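Local atomic coordinates of protein disulfide-isomerase A4 (Rattus norvegicus, PDB entry 3EC3), a protein that catalyses the rearrangement of disulfide bonds in proteins of the endoplasmic reticulum, this chain being the pair of noncatalytic thioredoxin-like domains from its middle. Residues K15-F20 against V77-E82; N49-D54 against D108-H113; K184-S189 against N196-D201. The protein carries 1 engineered substitution. All coordinates share one frame; numbering follows the deposited sequence.

How the interactions relate
Interactions 1 and 2 belong to the first thioredoxin-like domain and interaction 3 to the second, about 33 and 30 Å from them between centres. Interaction 1 joins a helix to the end of an interior strand on one face of the first sheet, whereas interaction 2 joins two helices on the other face. They meet at Leu78, which lies on the side of the strand opposite to Met79 and brings its CD2 to 3.7 Å from His113 O. All three are chiefly apolar and buried, although interaction 2 runs out to exposed Val111. In interaction 3 a serine hydroxyl bonds to both segments, where a loop rather than a regular helix lies against the strand.

Interaction 1: K15-F20 against V77-E82; sequences KQVQEF and VLMQPE
Val17 lays its CG1 methyl against the terminal methyl of Met79, a selenomethionine here, with CG1 4.3 Å from Met79 CE. The valine sits on the buried flank of its helix, and its CG1, anti to the backbone N (chi1 -178°), points to the sheet. Met79 answers from the strand: CB heads for the helix, the chain runs straight through CG to SE, and a last turn about the CG-SE bond (chi3 -78°) swings CE beneath the valine. A long unbranched residue suits this place, since it can bridge the gap between a strand and a helix that stand well apart, while the compact valine offers it a blunt methyl surface.

Farther along, the strand has given way to a loop, and the two backbones draw closer. Phe20 O lies 4.3 Å from Pro81 CB, a loose packing contact of a helix carbonyl with an apolar ring. Phe20 turns its own ring elsewhere; Gln16 O lies 3.4 Å from the plane of one face of the Phe20 ring, near its rim, and the ring also meets that of His58.

Helix 14-23 thus lies on one face of the first sheet, with Val17 and Phe20 both resting on Ile11 and Phe20 reaching Val28 of strand 28-32. Met79 is hydrogen-bonded through its backbone to Val28 in that strand, and just beyond, Glu82 is hydrogen-bonded backbone to backbone with Leu21 of the helix.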
loop_
_atom_site.group_PDB
_atom_site.type_symbol
_atom_site.label_atom_id
_atom_site.label_comp_id
_atom_site.label_asym_id
_atom_site.label_seq_id
_atom_site.Cartn_x
_atom_site.Cartn_y
_atom_site.Cartn_z
ATOM N N LYS A 15 3.488 20.069 10.922
ATOM C CA LYS A 15 2.438 20.270 9.896
ATOM C C LYS A 15 2.750 19.515 8.611
ATOM O O LYS A 15 1.835 19.045 7.936
ATOM C CB LYS A 15 2.207 21.752 9.578
ATOM C CG LYS A 15 1.371 22.463 10.626
ATOM C CD LYS A 15 0.888 23.831 10.150
ATOM C CE LYS A 15 0.043 24.501 11.225
ATOM N NZ LYS A 15 -0.433 25.843 10.790
ATOM N N GLN A 16 4.029 19.426 8.255
ATOM C CA GLN A 16 4.469 18.666 7.082
ATOM C C GLN A 16 4.025 17.199 7.219
ATOM O O GLN A 16 3.471 16.597 6.275
ATOM C CB GLN A 16 5.993 18.767 6.961
ATOM C CG GLN A 16 6.652 18.015 5.773
ATOM C CD GLN A 16 6.600 18.817 4.466
ATOM O OE1 GLN A 16 5.799 19.731 4.304
ATOM N NE2 GLN A 16 7.502 18.504 3.548
ATOM N N VAL A 17 4.323 16.607 8.371
ATOM C CA VAL A 17 3.941 15.186 8.591
ATOM C C VAL A 17 2.413 15.018 8.572
ATOM O O VAL A 17 1.911 14.106 7.943
ATOM C CB VAL A 17 4.484 14.671 9.933
ATOM C CG1 VAL A 17 4.104 13.169 10.119
ATOM C CG2 VAL A 17 5.973 14.871 10.011
ATOM N N GLN A 18 1.688 15.912 9.235
ATOM C CA GLN A 18 0.204 15.918 9.174
ATOM C C GLN A 18 -0.347 15.985 7.747
ATOM O O GLN A 18 -1.241 15.234 7.356
ATOM C CB GLN A 18 -0.335 17.038 10.066
ATOM C CG GLN A 18 -0.014 16.762 11.577
ATOM C CD GLN A 18 -0.314 17.954 12.501
ATOM O OE1 GLN A 18 -0.090 19.095 12.154
ATOM N NE2 GLN A 18 -0.805 17.663 13.699
ATOM N N GLU A 19 0.234 16.851 6.929
ATOM C CA GLU A 19 -0.156 16.962 5.530
ATOM C C GLU A 19 0.127 15.672 4.716
ATOM O O GLU A 19 -0.663 15.268 3.872
ATOM C CB GLU A 19 0.547 18.171 4.917
ATOM C CG GLU A 19 0.431 18.315 3.411
ATOM C CD GLU A 19 1.207 19.527 2.916
ATOM O OE1 GLU A 19 0.577 20.585 2.742
ATOM O OE2 GLU A 19 2.452 19.433 2.780
ATOM N N PHE A 20 1.236 15.020 4.981
ATOM C CA PHE A 20 1.516 13.750 4.338
ATOM C C PHE A 20 0.429 12.711 4.649
ATOM O O PHE A 20 -0.025 11.980 3.756
ATOM C CB PHE A 20 2.885 13.254 4.748
ATOM C CG PHE A 20 4.022 14.053 4.099
ATOM C CD1 PHE A 20 3.751 14.921 3.047
ATOM C CD2 PHE A 20 5.310 13.904 4.514
ATOM C CE1 PHE A 20 4.761 15.648 2.433
ATOM C CE2 PHE A 20 6.327 14.633 3.914
ATOM C CZ PHE A 20 6.037 15.494 2.862
ATOM N N VAL A 77 10.508 4.889 10.428
ATOM C CA VAL A 77 9.091 4.799 10.739
ATOM C C VAL A 77 8.396 4.814 9.376
ATOM O O VAL A 77 8.692 5.673 8.550
ATOM C CB VAL A 77 8.629 6.002 11.594
ATOM C CG1 VAL A 77 7.130 5.937 11.821
ATOM C CG2 VAL A 77 9.420 6.073 12.943
ATOM N N LEU A 78 7.491 3.869 9.147
ATOM C CA LEU A 78 6.703 3.845 7.922
ATOM C C LEU A 78 5.249 3.958 8.334
ATOM O O LEU A 78 4.775 3.182 9.220
ATOM C CB LEU A 78 6.896 2.543 7.160
ATOM C CG LEU A 78 7.966 2.556 6.048
ATOM C CD1 LEU A 78 9.266 2.406 6.698
ATOM C CD2 LEU A 78 7.700 1.366 5.053
HETATM N N MSE A 79 4.551 4.895 7.707
HETATM C CA MSE A 79 3.167 5.125 8.003
HETATM C C MSE A 79 2.392 5.232 6.707
HETATM O O MSE A 79 2.957 5.584 5.667
HETATM C CB MSE A 79 3.035 6.416 8.794
HETATM C CG MSE A 79 3.696 6.346 10.146
HETATM SE SE MSE A 79 3.609 8.090 11.026
HETATM C CE MSE A 79 5.067 8.940 10.047
ATOM N N GLN A 80 1.104 4.904 6.743
ATOM C CA GLN A 80 0.284 5.077 5.548
ATOM C C GLN A 80 -0.574 6.330 5.714
ATOM O O GLN A 80 -0.937 6.664 6.825
ATOM C CB GLN A 80 -0.640 3.852 5.358
ATOM C CG GLN A 80 0.110 2.583 5.060
ATOM C CD GLN A 80 0.774 2.566 3.684
ATOM O OE1 GLN A 80 0.423 3.326 2.779
ATOM N NE2 GLN A 80 1.740 1.689 3.530
ATOM N N PRO A 81 -0.979 6.956 4.601
ATOM C CA PRO A 81 -1.941 8.041 4.668
ATOM C C PRO A 81 -3.262 7.528 5.330
ATOM O O PRO A 81 -3.529 6.337 5.244
ATOM C CB PRO A 81 -2.230 8.347 3.215
ATOM C CG PRO A 81 -1.171 7.710 2.399
ATOM C CD PRO A 81 -0.576 6.610 3.227
ATOM N N GLU A 82 -4.033 8.415 5.952
ATOM C CA GLU A 82 -5.264 8.062 6.646
ATOM C C GLU A 82 -6.182 7.236 5.730
ATOM O O GLU A 82 -6.846 6.300 6.196
ATOM C CB GLU A 82 -6.072 9.322 7.046
ATOM C CG GLU A 82 -5.521 10.177 8.202
ATOM C CD GLU A 82 -6.643 11.026 8.966
ATOM O OE1 GLU A 82 -7.803 11.141 8.505
ATOM O OE2 GLU A 82 -6.345 11.561 10.072
#

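Interaction 2: N49-D54 against D108-H113; sequences NTLRED and DYVVKH
Leu51 drives its isobutyl group at the second helix and splits it between two valines. The tight part is at Val110: Leu51 CD1 lies 3.9 Å from Val110 CG1 and 4.0 Å from Val110 CB, the two buried side chains passing alongside one another rather than meeting end on. CD1 gets there because the leucine chain is extended about its CB-CG bond (chi2 175°). A long, forked residue fits well here, for the nearest alpha carbons, those of Leu51 and Val110, are 9.1 Å apart; the short, branched valine keeps its methyls close to its helix, and the longer leucine spans the rest.

The other prong meets a looser, more exposed edge. Leu51 CD2 is 4.2 Å from Val111 CG2, and Val111 is exposed, so this methyl contact marks where the interface gives way to solvent. Asn49 and Arg52 take no part in the contact and hold each other instead. Arg52 NH1 donates a 2.9 Å hydrogen bond to Asn49 OD1, lying in both the guanidinium plane and the carbonyl plane, while Arg52 NH2 bonds to Ser5 O; these grips steady the guanidinium on the surface.

The contact joins helices 39-51 and 103-113, which share one face of the first sheet. Leu51 also packs on Lys107, Val110 rests on Leu76 of strand 75-79, and Tyr109 touches His93 and Met95 of edge strand 93-96.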
loop_
_atom_site.group_PDB
_atom_site.type_symbol
_atom_site.label_atom_id
_atom_site.label_comp_id
_atom_site.label_asym_id
_atom_site.label_seq_id
_atom_site.Cartn_x
_atom_site.Cartn_y
_atom_site.Cartn_z
ATOM N N ASN A 49 19.040 6.014 -1.083
ATOM C CA ASN A 49 19.660 6.267 -2.373
ATOM C C ASN A 49 19.391 5.121 -3.340
ATOM O O ASN A 49 19.023 5.340 -4.497
ATOM C CB ASN A 49 21.174 6.492 -2.249
ATOM C CG ASN A 49 21.813 6.662 -3.596
ATOM O OD1 ASN A 49 21.464 7.589 -4.340
ATOM N ND2 ASN A 49 22.681 5.721 -3.972
ATOM N N THR A 50 19.533 3.900 -2.837
ATOM C CA THR A 50 19.289 2.707 -3.622
ATOM C C THR A 50 17.839 2.622 -4.086
ATOM O O THR A 50 17.564 2.244 -5.228
ATOM C CB THR A 50 19.692 1.455 -2.817
ATOM O OG1 THR A 50 21.110 1.477 -2.608
ATOM C CG2 THR A 50 19.330 0.196 -3.543
ATOM N N LEU A 51 16.913 2.982 -3.202
ATOM C CA LEU A 51 15.475 2.907 -3.503
ATOM C C LEU A 51 14.837 4.197 -4.061
ATOM O O LEU A 51 13.616 4.267 -4.218
ATOM C CB LEU A 51 14.702 2.423 -2.266
ATOM C CG LEU A 51 14.879 0.997 -1.739
ATOM C CD1 LEU A 51 14.116 0.795 -0.431
ATOM C CD2 LEU A 51 14.394 -0.043 -2.779
ATOM N N ARG A 52 15.653 5.184 -4.420
ATOM C CA ARG A 52 15.157 6.547 -4.739
ATOM C C ARG A 52 14.213 6.689 -5.949
ATOM O O ARG A 52 13.450 7.655 -6.018
ATOM C CB ARG A 52 16.330 7.540 -4.890
ATOM C CG ARG A 52 17.125 7.418 -6.192
ATOM C CD ARG A 52 18.413 8.268 -6.143
ATOM N NE ARG A 52 18.128 9.691 -5.888
ATOM C CZ ARG A 52 18.895 10.504 -5.167
ATOM N NH1 ARG A 52 20.008 10.053 -4.596
ATOM N NH2 ARG A 52 18.544 11.778 -5.007
ATOM N N GLU A 53 14.283 5.750 -6.893
ATOM C CA GLU A 53 13.412 5.773 -8.075
ATOM C C GLU A 53 12.031 5.191 -7.737
ATOM O O GLU A 53 11.039 5.495 -8.415
ATOM C CB GLU A 53 14.054 5.012 -9.241
ATOM C CG GLU A 53 15.355 5.646 -9.733
ATOM C CD GLU A 53 15.924 4.938 -10.945
ATOM O OE1 GLU A 53 15.148 4.657 -11.890
ATOM O OE2 GLU A 53 17.152 4.674 -10.971
ATOM N N ASP A 54 11.970 4.378 -6.682
ATOM C CA ASP A 54 10.745 3.667 -6.317
ATOM C C ASP A 54 9.936 4.236 -5.133
ATOM O O ASP A 54 8.733 3.959 -5.027
ATOM C CB ASP A 54 11.035 2.178 -6.080
ATOM C CG ASP A 54 11.704 1.512 -7.278
ATOM O OD1 ASP A 54 11.369 1.867 -8.439
ATOM O OD2 ASP A 54 12.571 0.642 -7.041
ATOM N N ASP A 108 15.190 -3.808 2.782
ATOM C CA ASP A 108 14.227 -4.894 2.953
ATOM C C ASP A 108 12.966 -4.501 3.725
ATOM O O ASP A 108 11.871 -4.840 3.295
ATOM C CB ASP A 108 14.896 -6.088 3.644
ATOM C CG ASP A 108 15.830 -6.861 2.720
ATOM O OD1 ASP A 108 15.982 -6.513 1.524
ATOM O OD2 ASP A 108 16.425 -7.829 3.216
ATOM N N TYR A 109 13.119 -3.810 4.864
ATOM C CA TYR A 109 11.974 -3.426 5.722
ATOM C C TYR A 109 11.011 -2.477 4.978
ATOM O O TYR A 109 9.771 -2.595 5.097
ATOM C CB TYR A 109 12.482 -2.740 6.987
ATOM C CG TYR A 109 11.475 -2.560 8.101
ATOM C CD1 TYR A 109 10.786 -1.371 8.245
ATOM C CD2 TYR A 109 11.241 -3.579 9.024
ATOM C CE1 TYR A 109 9.882 -1.182 9.280
ATOM C CE2 TYR A 109 10.343 -3.414 10.056
ATOM C CZ TYR A 109 9.665 -2.205 10.172
ATOM O OH TYR A 109 8.762 -2.027 11.184
ATOM N N VAL A 110 11.579 -1.525 4.240
ATOM C CA VAL A 110 10.786 -0.590 3.420
ATOM C C VAL A 110 9.987 -1.359 2.368
ATOM O O VAL A 110 8.807 -1.157 2.223
ATOM C CB VAL A 110 11.698 0.475 2.737
ATOM C CG1 VAL A 110 10.903 1.273 1.734
ATOM C CG2 VAL A 110 12.323 1.394 3.799
ATOM N N VAL A 111 10.639 -2.267 1.642
ATOM C CA VAL A 111 9.922 -3.028 0.603
ATOM C C VAL A 111 8.821 -3.878 1.258
ATOM O O VAL A 111 7.670 -3.810 0.848
ATOM C CB VAL A 111 10.885 -3.854 -0.315
ATOM C CG1 VAL A 111 10.100 -4.758 -1.304
ATOM C CG2 VAL A 111 11.818 -2.912 -1.103
ATOM N N LYS A 112 9.175 -4.589 2.313
ATOM C CA LYS A 112 8.243 -5.415 3.055
ATOM C C LYS A 112 7.001 -4.645 3.469
ATOM O O LYS A 112 5.874 -5.116 3.238
ATOM C CB LYS A 112 8.934 -6.024 4.282
ATOM C CG LYS A 112 7.991 -6.854 5.164
ATOM C CD LYS A 112 8.744 -7.708 6.140
ATOM C CE LYS A 112 7.792 -8.482 7.050
ATOM N NZ LYS A 112 8.566 -9.174 8.152
ATOM N N HIS A 113 7.192 -3.460 4.056
ATOM C CA HIS A 113 6.099 -2.712 4.680
ATOM C C HIS A 113 5.513 -1.525 3.920
ATOM O O HIS A 113 4.700 -0.793 4.451
ATOM C CB HIS A 113 6.499 -2.256 6.092
ATOM C CG HIS A 113 6.598 -3.391 7.053
ATOM N ND1 HIS A 113 7.793 -3.815 7.589
ATOM C CD2 HIS A 113 5.651 -4.243 7.517
ATOM C CE1 HIS A 113 7.577 -4.862 8.366
ATOM N NE2 HIS A 113 6.284 -5.133 8.345
#

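Interaction 3: K184-S189 against N196-D201; sequences KDLGLS and NAAILD
Ser191 OG is hydrogen-bonded to both Asn196 OD1 and Leu188 O, and so ties the two segments together from the loop between them. This is the link from helix 180-185 to strand 196-200 in the second thioredoxin-like domain, and it starts with a Schellman motif. Gly187 is the first residue past the helix to leave helical angles; its phi is positive (73°), a backbone shape that glycine adopts without strain, and its N makes a 2.8 Å bond to Lys184 O. The turn leaves a leucine on each side of the glycine facing the strand.

Leu188 and Asn196 run antiparallel, side by side. The leucine's CD1 lies 3.9 Å from Asn196 CB and 3.8 Å from Ala197 O, an apolar methyl resting on strand backbone, while CD2 stands 4.0 Å from Asn196 OD1. That amide is a polar group in a buried place, and its OD1 is satisfied by Ser191 OG, consistent with an asparagine being tolerated here: its aliphatic CB serves the leucine while its oxygen serves the loop.

The strand sorts its residues by face. Asn196 and Ala198 look to the loop, whereas Ala197 and Ile199 point to the other side, where helix 216-227 supplies Leu219, Phe222 and Phe226. The strand itself is interior to its sheet, its backbone bonded to strand 135-140 on one flank through Tyr139 and Val137, and on the other to Phe207.

Small Ala198 lets a large neighbour come close to the sheet. Leu186, with CG beside its backbone N (chi1 -67°), sets CD1 against that single methyl, 3.7 Å from Ala198 CB, with Leu186 CD2 farther off at 4.2 Å.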
loop_
_atom_site.group_PDB
_atom_site.type_symbol
_atom_site.label_atom_id
_atom_site.label_comp_id
_atom_site.label_asym_id
_atom_site.label_seq_id
_atom_site.Cartn_x
_atom_site.Cartn_y
_atom_site.Cartn_z
ATOM N N LYS A 184 -12.612 -4.994 -19.531
ATOM C CA LYS A 184 -13.202 -5.538 -20.744
ATOM C C LYS A 184 -12.567 -6.896 -21.010
ATOM O O LYS A 184 -13.271 -7.907 -21.175
ATOM C CB LYS A 184 -12.951 -4.593 -21.922
ATOM C CG LYS A 184 -13.583 -5.030 -23.225
ATOM C CD LYS A 184 -13.249 -4.033 -24.339
ATOM C CE LYS A 184 -13.962 -2.651 -24.119
ATOM N NZ LYS A 184 -13.241 -1.740 -23.125
ATOM N N ASP A 185 -11.234 -6.912 -20.999
ATOM C CA ASP A 185 -10.435 -8.111 -21.266
ATOM C C ASP A 185 -10.645 -9.262 -20.268
ATOM O O ASP A 185 -10.439 -10.438 -20.610
ATOM C CB ASP A 185 -8.949 -7.738 -21.365
ATOM C CG ASP A 185 -8.655 -6.822 -22.554
ATOM O OD1 ASP A 185 -9.550 -6.611 -23.406
ATOM O OD2 ASP A 185 -7.520 -6.312 -22.641
ATOM N N LEU A 186 -11.070 -8.917 -19.056
ATOM C CA LEU A 186 -11.474 -9.893 -18.043
ATOM C C LEU A 186 -12.889 -10.443 -18.266
ATOM O O LEU A 186 -13.324 -11.346 -17.546
ATOM C CB LEU A 186 -11.364 -9.272 -16.637
ATOM C CG LEU A 186 -9.931 -8.956 -16.209
ATOM C CD1 LEU A 186 -9.919 -8.030 -14.999
ATOM C CD2 LEU A 186 -9.156 -10.245 -15.919
ATOM N N GLY A 187 -13.592 -9.898 -19.259
ATOM C CA GLY A 187 -14.980 -10.260 -19.554
ATOM C C GLY A 187 -15.983 -9.720 -18.550
ATOM O O GLY A 187 -17.052 -10.303 -18.372
ATOM N N LEU A 188 -15.647 -8.603 -17.905
ATOM C CA LEU A 188 -16.453 -8.068 -16.802
ATOM C C LEU A 188 -17.167 -6.738 -17.125
ATOM O O LEU A 188 -17.890 -6.187 -16.291
ATOM C CB LEU A 188 -15.590 -7.912 -15.537
ATOM C CG LEU A 188 -15.130 -9.159 -14.773
ATOM C CD1 LEU A 188 -14.218 -8.776 -13.616
ATOM C CD2 LEU A 188 -16.318 -9.968 -14.275
ATOM N N SER A 189 -16.954 -6.230 -18.331
ATOM C CA SER A 189 -17.531 -4.963 -18.753
ATOM C C SER A 189 -19.060 -5.028 -18.911
ATOM O O SER A 189 -19.752 -4.029 -18.691
ATOM C CB SER A 189 -16.887 -4.521 -20.062
ATOM O OG SER A 189 -17.042 -3.131 -20.232
ATOM N N ASN A 196 -16.629 -5.276 -9.047
ATOM C CA ASN A 196 -16.185 -6.528 -9.674
ATOM C C ASN A 196 -14.811 -6.910 -9.167
ATOM O O ASN A 196 -14.122 -6.064 -8.584
ATOM C CB ASN A 196 -16.155 -6.343 -11.188
ATOM C CG ASN A 196 -17.537 -6.332 -11.786
ATOM O OD1 ASN A 196 -18.164 -7.379 -11.916
ATOM N ND2 ASN A 196 -18.027 -5.152 -12.145
ATOM N N ALA A 197 -14.408 -8.174 -9.355
ATOM C CA ALA A 197 -13.117 -8.616 -8.792
ATOM C C ALA A 197 -12.393 -9.589 -9.713
ATOM O O ALA A 197 -13.027 -10.370 -10.426
ATOM C CB ALA A 197 -13.311 -9.227 -7.395
ATOM N N ALA A 198 -11.067 -9.497 -9.703
ATOM C CA ALA A 198 -10.208 -10.422 -10.433
ATOM C C ALA A 198 -8.985 -10.837 -9.602
ATOM O O ALA A 198 -8.609 -10.169 -8.618
ATOM C CB ALA A 198 -9.797 -9.816 -11.795
ATOM N N ILE A 199 -8.368 -11.943 -9.997
ATOM C CA ILE A 199 -7.089 -12.332 -9.460
ATOM C C ILE A 199 -6.064 -12.446 -10.581
ATOM O O ILE A 199 -6.309 -13.114 -11.579
ATOM C CB ILE A 199 -7.182 -13.678 -8.688
ATOM C CG1 ILE A 199 -8.181 -13.539 -7.531
ATOM C CG2 ILE A 199 -5.752 -14.129 -8.229
ATOM C CD1 ILE A 199 -8.359 -14.723 -6.654
ATOM N N LEU A 200 -4.913 -11.803 -10.405
ATOM C CA LEU A 200 -3.768 -12.028 -11.292
ATOM C C LEU A 200 -2.783 -13.012 -10.620
ATOM O O LEU A 200 -2.323 -12.753 -9.500
ATOM C CB LEU A 200 -3.055 -10.700 -11.611
ATOM C CG LEU A 200 -3.819 -9.384 -11.853
ATOM C CD1 LEU A 200 -2.924 -8.350 -12.534
ATOM C CD2 LEU A 200 -5.096 -9.603 -12.661
ATOM N N ASP A 201 -2.451 -14.128 -11.283
ATOM C CA ASP A 201 -1.515 -15.089 -10.676
ATOM C C ASP A 201 -0.067 -14.949 -11.130
ATOM O O ASP A 201 0.255 -14.162 -12.038
ATOM C CB ASP A 201 -2.000 -16.550 -10.762
ATOM C CG ASP A 201 -1.750 -17.181 -12.120
ATOM O OD1 ASP A 201 -1.187 -16.499 -13.012
ATOM O OD2 ASP A 201 -2.114 -18.366 -12.300
#